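Local atomic coordinates of ABC transporter periplasmic-binding protein YTFQ (PDB entry 2VK2), a protein that binds alpha- and beta-galactofuranose in the periplasm as the solute-binding component of an ABC transporter for this sugar. Residues 118-123 / 220-225; 129-134 / 192-197. All coordinates share one frame; numbering follows the deposited sequence.

How the interactions relate
The two contacts illustrate how one lobe of a periplasmic binding protein is built up in layers: interaction 2 joins neighbouring strands inside a sheet, while interaction 1 lays a helix over the same sheet. They share a border, since the backbone of Leu222 in interaction 1 is probably hydrogen-bonded to Cys193 and Val195 of interaction 2, and strand 129-135 follows helix 109-124 in the chain after a short connection. Interaction 2 is buried and directional, held by main-chain bonds and a disulfide. Interaction 1 is smaller and only partly buried; it has no hydrogen bond between its segments and relies on side-chain contact, running from the buried Leu120 to the exposed Glu123.

Interaction 1. Residues 118-123 / 220-225; sequences DWLVKE and DILTGS
Trp119 O accepts the helical hydrogen bond of Glu123 N at 2.9 Å; one turn apart, the two side chains face strand 222-225, Trp119 meeting Leu222 and Thr223 and Glu123 meeting Leu222. The contact exemplifies the layering of an alpha/beta lobe in a periplasmic binding protein: helix 109-124 lies over one face of the sheet, nearly antiparallel to strand 222-225 (159°), with the two local axes 10.1 Å apart at their closest. No hydrogen bond links the segments, as expected where a strand's main chain is engaged by its sheet neighbours and the helix meets it through side chains.

Leu222 is the chief point of contact on the strand. With CB directed at the helix and CD1 anti to CA (chi2 170°), Leu222 CD1 meets Glu123 CG at 4.0 Å and Leu120 CD1 at 4.2 Å. Glu123 therefore contributes its aliphatic stem, with the chain bending at chi2 beyond CG. The same residue also packs within the helix, its CB sitting 4.1 Å above one face of the Trp119 ring, offset toward the rim.

Beneath the sheet's other face, Thr223 packs on Val203 and Ile207 of helix 200-212, and its OG1 is hydrogen-bonded to Asn242 N. On the helix side Leu120 also reaches Met194 and Phe150, whereas Trp119 extends to Asn242 and Leu281. The far end of the indole closes the contact: Trp119 CH2 lies 4.4 Å from Leu222 CB, which sits at the ring edge near its plane, and 4.0 Å from Thr223 O.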
loop_
_atom_site.group_PDB
_atom_site.type_symbol
_atom_site.label_atom_id
_atom_site.label_comp_id
_atom_site.label_asym_id
_atom_site.label_seq_id
_atom_site.Cartn_x
_atom_site.Cartn_y
_atom_site.Cartn_z
ATOM N N ASP A 118 2.161 4.851 -17.055
ATOM C CA ASP A 118 2.688 4.407 -18.349
ATOM C C ASP A 118 1.648 3.561 -19.087
ATOM O O ASP A 118 1.445 3.719 -20.295
ATOM C CB ASP A 118 3.968 3.577 -18.174
ATOM C CG ASP A 118 5.170 4.406 -17.748
ATOM O OD1 ASP A 118 5.110 5.653 -17.789
ATOM O OD2 ASP A 118 6.191 3.789 -17.376
ATOM N N TRP A 119 0.991 2.668 -18.354
ATOM C CA TRP A 119 -0.064 1.843 -18.928
ATOM C C TRP A 119 -1.177 2.720 -19.503
ATOM O O TRP A 119 -1.630 2.498 -20.628
ATOM C CB TRP A 119 -0.635 0.864 -17.892
ATOM C CG TRP A 119 -1.921 0.275 -18.360
ATOM C CD1 TRP A 119 -2.078 -0.766 -19.223
ATOM C CD2 TRP A 119 -3.237 0.734 -18.036
ATOM N NE1 TRP A 119 -3.413 -0.995 -19.447
ATOM C CE2 TRP A 119 -4.147 -0.090 -18.729
ATOM C CE3 TRP A 119 -3.736 1.754 -17.220
ATOM C CZ2 TRP A 119 -5.527 0.078 -18.630
ATOM C CZ3 TRP A 119 -5.106 1.918 -17.121
ATOM C CH2 TRP A 119 -5.986 1.083 -17.823
ATOM N N LEU A 120 -1.609 3.716 -18.733
ATOM C CA LEU A 120 -2.699 4.597 -19.153
ATOM C C LEU A 120 -2.347 5.397 -20.404
ATOM O O LEU A 120 -3.170 5.526 -21.310
ATOM C CB LEU A 120 -3.090 5.551 -18.021
ATOM C CG LEU A 120 -4.270 6.480 -18.324
ATOM C CD1 LEU A 120 -5.558 5.686 -18.524
ATOM C CD2 LEU A 120 -4.433 7.503 -17.215
ATOM N N VAL A 121 -1.128 5.927 -20.453
ATOM C CA VAL A 121 -0.667 6.679 -21.618
ATOM C C VAL A 121 -0.803 5.836 -22.887
ATOM O O VAL A 121 -1.318 6.311 -23.903
ATOM C CB VAL A 121 0.798 7.151 -21.448
ATOM C CG1 VAL A 121 1.336 7.736 -22.750
ATOM C CG2 VAL A 121 0.900 8.175 -20.329
ATOM N N LYS A 122 -0.353 4.586 -22.820
ATOM C CA LYS A 122 -0.462 3.668 -23.954
ATOM C C LYS A 122 -1.917 3.313 -24.265
ATOM O O LYS A 122 -2.313 3.260 -25.433
ATOM C CB LYS A 122 0.336 2.389 -23.686
ATOM C CG LYS A 122 1.838 2.573 -23.736
ATOM C CD LYS A 122 2.564 1.321 -23.282
ATOM N N GLU A 123 -2.709 3.075 -23.222
ATOM C CA GLU A 123 -4.106 2.662 -23.373
ATOM C C GLU A 123 -4.948 3.707 -24.108
ATOM O O GLU A 123 -5.684 3.372 -25.037
ATOM C CB GLU A 123 -4.715 2.362 -21.998
ATOM C CG GLU A 123 -6.175 1.901 -22.012
ATOM C CD GLU A 123 -6.373 0.525 -22.625
ATOM O OE1 GLU A 123 -5.412 -0.275 -22.654
ATOM O OE2 GLU A 123 -7.505 0.243 -23.069
ATOM N N ASP A 220 -16.488 2.418 -19.747
ATOM C CA ASP A 220 -16.834 3.842 -19.663
ATOM C C ASP A 220 -15.847 4.587 -18.770
ATOM O O ASP A 220 -15.447 5.710 -19.077
ATOM C CB ASP A 220 -18.250 4.038 -19.113
ATOM C CG ASP A 220 -19.329 3.540 -20.060
ATOM O OD1 ASP A 220 -19.138 3.605 -21.293
ATOM O OD2 ASP A 220 -20.378 3.091 -19.556
ATOM N N ILE A 221 -15.481 3.961 -17.655
ATOM C CA ILE A 221 -14.453 4.487 -16.764
ATOM C C ILE A 221 -13.442 3.371 -16.509
ATOM O O ILE A 221 -13.782 2.330 -15.946
ATOM C CB ILE A 221 -15.052 5.006 -15.441
ATOM C CG1 ILE A 221 -16.009 6.170 -15.716
ATOM C CG2 ILE A 221 -13.944 5.452 -14.493
ATOM C CD1 ILE A 221 -16.722 6.701 -14.494
ATOM N N LEU A 222 -12.208 3.588 -16.960
ATOM C CA LEU A 222 -11.123 2.632 -16.769
ATOM C C LEU A 222 -10.682 2.656 -15.312
ATOM O O LEU A 222 -10.887 3.653 -14.619
ATOM C CB LEU A 222 -9.933 2.994 -17.663
ATOM C CG LEU A 222 -10.186 3.088 -19.171
ATOM C CD1 LEU A 222 -8.975 3.691 -19.866
ATOM C CD2 LEU A 222 -10.524 1.720 -19.756
ATOM N N THR A 223 -10.077 1.567 -14.847
ATOM C CA THR A 223 -9.520 1.524 -13.497
ATOM C C THR A 223 -8.049 1.139 -13.530
ATOM O O THR A 223 -7.638 0.237 -14.262
ATOM C CB THR A 223 -10.280 0.542 -12.569
ATOM O OG1 THR A 223 -9.879 -0.810 -12.835
ATOM C CG2 THR A 223 -11.786 0.687 -12.739
ATOM N N GLY A 224 -7.261 1.851 -12.729
ATOM C CA GLY A 224 -5.860 1.520 -12.493
ATOM C C GLY A 224 -5.611 1.646 -11.005
ATOM O O GLY A 224 -5.968 2.655 -10.408
ATOM N N SER A 225 -5.027 0.620 -10.399
ATOM C CA SER A 225 -4.844 0.602 -8.953
ATOM C C SER A 225 -3.661 -0.276 -8.568
ATOM O O SER A 225 -2.985 -0.825 -9.432
ATOM C CB SER A 225 -6.133 0.149 -8.262
ATOM O OG SER A 225 -6.559 -1.115 -8.739
#

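Interaction 2. Residues 129-134 / 192-197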
loop_
_atom_site.group_PDB
_atom_site.type_symbol
_atom_site.label_atom_id
_atom_site.label_comp_id
_atom_site.label_asym_id
_atom_site.label_seq_id
_atom_site.Cartn_x
_atom_site.Cartn_y
_atom_site.Cartn_z
ATOM N N CYS A 129 -8.507 12.221 -21.865
ATOM C CA CYS A 129 -8.793 11.345 -20.733
ATOM C C CYS A 129 -8.720 12.104 -19.440
ATOM O O CYS A 129 -7.664 12.429 -18.987
ATOM C CB CYS A 129 -7.815 10.183 -20.713
ATOM S SG CYS A 129 -8.135 8.985 -19.378
ATOM N N ASN A 130 -9.850 12.362 -18.898
ATOM C CA ASN A 130 -9.952 12.929 -17.556
ATOM C C ASN A 130 -9.857 11.851 -16.501
ATOM O O ASN A 130 -10.636 10.910 -16.491
ATOM C CB ASN A 130 -11.279 13.653 -17.379
ATOM C CG ASN A 130 -11.340 14.971 -18.186
ATOM O OD1 ASN A 130 -10.381 15.522 -18.558
ATOM N ND2 ASN A 130 -12.524 15.409 -18.410
ATOM N N VAL A 131 -8.882 12.045 -15.613
ATOM C CA VAL A 131 -8.612 11.117 -14.528
ATOM C C VAL A 131 -9.150 11.667 -13.214
ATOM O O VAL A 131 -9.019 12.858 -12.930
ATOM C CB VAL A 131 -7.093 10.870 -14.390
ATOM C CG1 VAL A 131 -6.788 10.004 -13.171
ATOM C CG2 VAL A 131 -6.548 10.226 -15.654
ATOM N N VAL A 132 -9.771 10.802 -12.423
ATOM C CA VAL A 132 -10.069 11.117 -11.033
ATOM C C VAL A 132 -9.201 10.213 -10.161
ATOM O O VAL A 132 -9.046 9.019 -10.447
ATOM C CB VAL A 132 -11.575 10.983 -10.699
ATOM C CG1 VAL A 132 -12.392 11.931 -11.571
ATOM C CG2 VAL A 132 -12.065 9.544 -10.852
ATOM N N GLU A 133 -8.603 10.797 -9.126
ATOM C CA GLU A 133 -7.638 10.096 -8.290
ATOM C C GLU A 133 -8.180 9.876 -6.887
ATOM O O GLU A 133 -8.605 10.821 -6.225
ATOM C CB GLU A 133 -6.328 10.888 -8.230
ATOM C CG GLU A 133 -5.242 10.251 -7.357
ATOM C CD GLU A 133 -3.958 11.049 -7.344
ATOM O OE1 GLU A 133 -4.034 12.297 -7.326
ATOM O OE2 GLU A 133 -2.874 10.431 -7.342
ATOM N N LEU A 134 -8.158 8.622 -6.447
ATOM C CA LEU A 134 -8.463 8.269 -5.073
ATOM C C LEU A 134 -7.134 8.043 -4.364
ATOM O O LEU A 134 -6.476 7.021 -4.563
ATOM C CB LEU A 134 -9.334 7.013 -5.014
ATOM C CG LEU A 134 -10.722 7.168 -5.647
ATOM C CD1 LEU A 134 -11.424 5.821 -5.763
ATOM C CD2 LEU A 134 -11.571 8.145 -4.850
ATOM N N ILE A 192 -15.680 11.583 -16.900
ATOM C CA ILE A 192 -14.569 10.819 -16.330
ATOM C C ILE A 192 -14.170 9.692 -17.281
ATOM O O ILE A 192 -15.028 8.932 -17.732
ATOM C CB ILE A 192 -14.952 10.203 -14.969
ATOM C CG1 ILE A 192 -15.375 11.297 -13.981
ATOM C CG2 ILE A 192 -13.785 9.392 -14.404
ATOM C CD1 ILE A 192 -15.874 10.763 -12.655
ATOM N N CYS A 193 -12.874 9.596 -17.573
ATOM C CA CYS A 193 -12.311 8.546 -18.431
ATOM C C CYS A 193 -11.717 7.395 -17.615
ATOM O O CYS A 193 -11.810 6.234 -18.015
ATOM C CB CYS A 193 -11.242 9.153 -19.358
ATOM S SG CYS A 193 -9.952 8.034 -20.001
ATOM N N MET A 194 -11.115 7.716 -16.472
ATOM C CA MET A 194 -10.369 6.732 -15.701
ATOM C C MET A 194 -10.294 7.127 -14.231
ATOM O O MET A 194 -10.187 8.312 -13.900
ATOM C CB MET A 194 -8.962 6.601 -16.294
ATOM C CG MET A 194 -8.055 5.589 -15.616
ATOM S SD MET A 194 -6.866 6.364 -14.505
ATOM C CE MET A 194 -5.844 4.949 -14.094
ATOM N N VAL A 195 -10.372 6.129 -13.356
ATOM C CA VAL A 195 -10.095 6.323 -11.937
ATOM C C VAL A 195 -8.769 5.656 -11.597
ATOM O O VAL A 195 -8.551 4.484 -11.913
ATOM C CB VAL A 195 -11.235 5.806 -11.013
ATOM C CG1 VAL A 195 -11.604 4.354 -11.322
ATOM C CG2 VAL A 195 -10.849 5.966 -9.540
ATOM N N TYR A 196 -7.883 6.440 -10.985
ATOM C CA TYR A 196 -6.603 5.972 -10.478
ATOM C C TYR A 196 -6.728 5.917 -8.969
ATOM O O TYR A 196 -6.917 6.949 -8.327
ATOM C CB TYR A 196 -5.475 6.932 -10.878
ATOM C CG TYR A 196 -4.146 6.648 -10.204
ATOM C CD1 TYR A 196 -3.620 5.359 -10.168
ATOM C CD2 TYR A 196 -3.409 7.671 -9.607
ATOM C CE1 TYR A 196 -2.410 5.091 -9.551
ATOM C CE2 TYR A 196 -2.191 7.411 -8.989
ATOM C CZ TYR A 196 -1.696 6.119 -8.970
ATOM O OH TYR A 196 -0.492 5.830 -8.368
ATOM N N ALA A 197 -6.639 4.720 -8.401
ATOM C CA ALA A 197 -6.727 4.565 -6.956
ATOM C C ALA A 197 -5.399 4.061 -6.421
ATOM O O ALA A 197 -4.803 3.137 -6.975
ATOM C CB ALA A 197 -7.846 3.615 -6.588
#
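Two successive N-H groups converge on Asn130 O: Cys193 N lies 2.8 Å from Asn130 O, in the carbonyl plane, and Met194 N 3.2 Å from it, tilted out of that plane. This double acceptor marks the start of a parallel strand pair, 129-134 with 194-197, in the central sheet of an alpha/beta sugar-binding lobe. Beside it, Cys129 SG and Cys193 SG form a disulfide, a covalent tie where the strands begin.

Farther along, the main-chain polar groups pair in the alternating manner of parallel strands. Val132 N donates to Met194 O, Val132 O accepts from Tyr196 N, and Tyr196 O in turn receives Leu134 N at 2.8 Å. Backbone bonds of Val131 and Glu133 go instead to strand 160-167, so the 129-134 strand is held along both edges.

The face bearing Glu133 and Tyr196 carries buried polar ends. Glu133 lies alongside Tyr196, pointing the same way, with CG anti to the backbone N in both (chi1 179° and 170°). Glu133 OE2 approaches the ring edge, 3.5 Å from Tyr196 CE2, with carboxylate and ring planes 30° apart. OE2 is hydrogen-bonded to His198 NE2, while OE1 takes a hydrogen bond with Ser165 and a salt bridge to Lys147, which probably favours the ionised acid. Tyr196 stacks on Phe150, and its OH is hydrogen-bonded to Arg146 O; Arg146 binds galactofuranose, which is consistent with a second-shell position for the tyrosine beside the sugar site.

On the reverse face the chemistry is aliphatic, under helices 172-185 and 200-212. Val132 crosses Ile192 at about a right angle, Val132 CG1 meeting Ile192 CD1 at 3.8 Å, and Leu134 CD1 touches Val195 CG2, also at 3.8 Å.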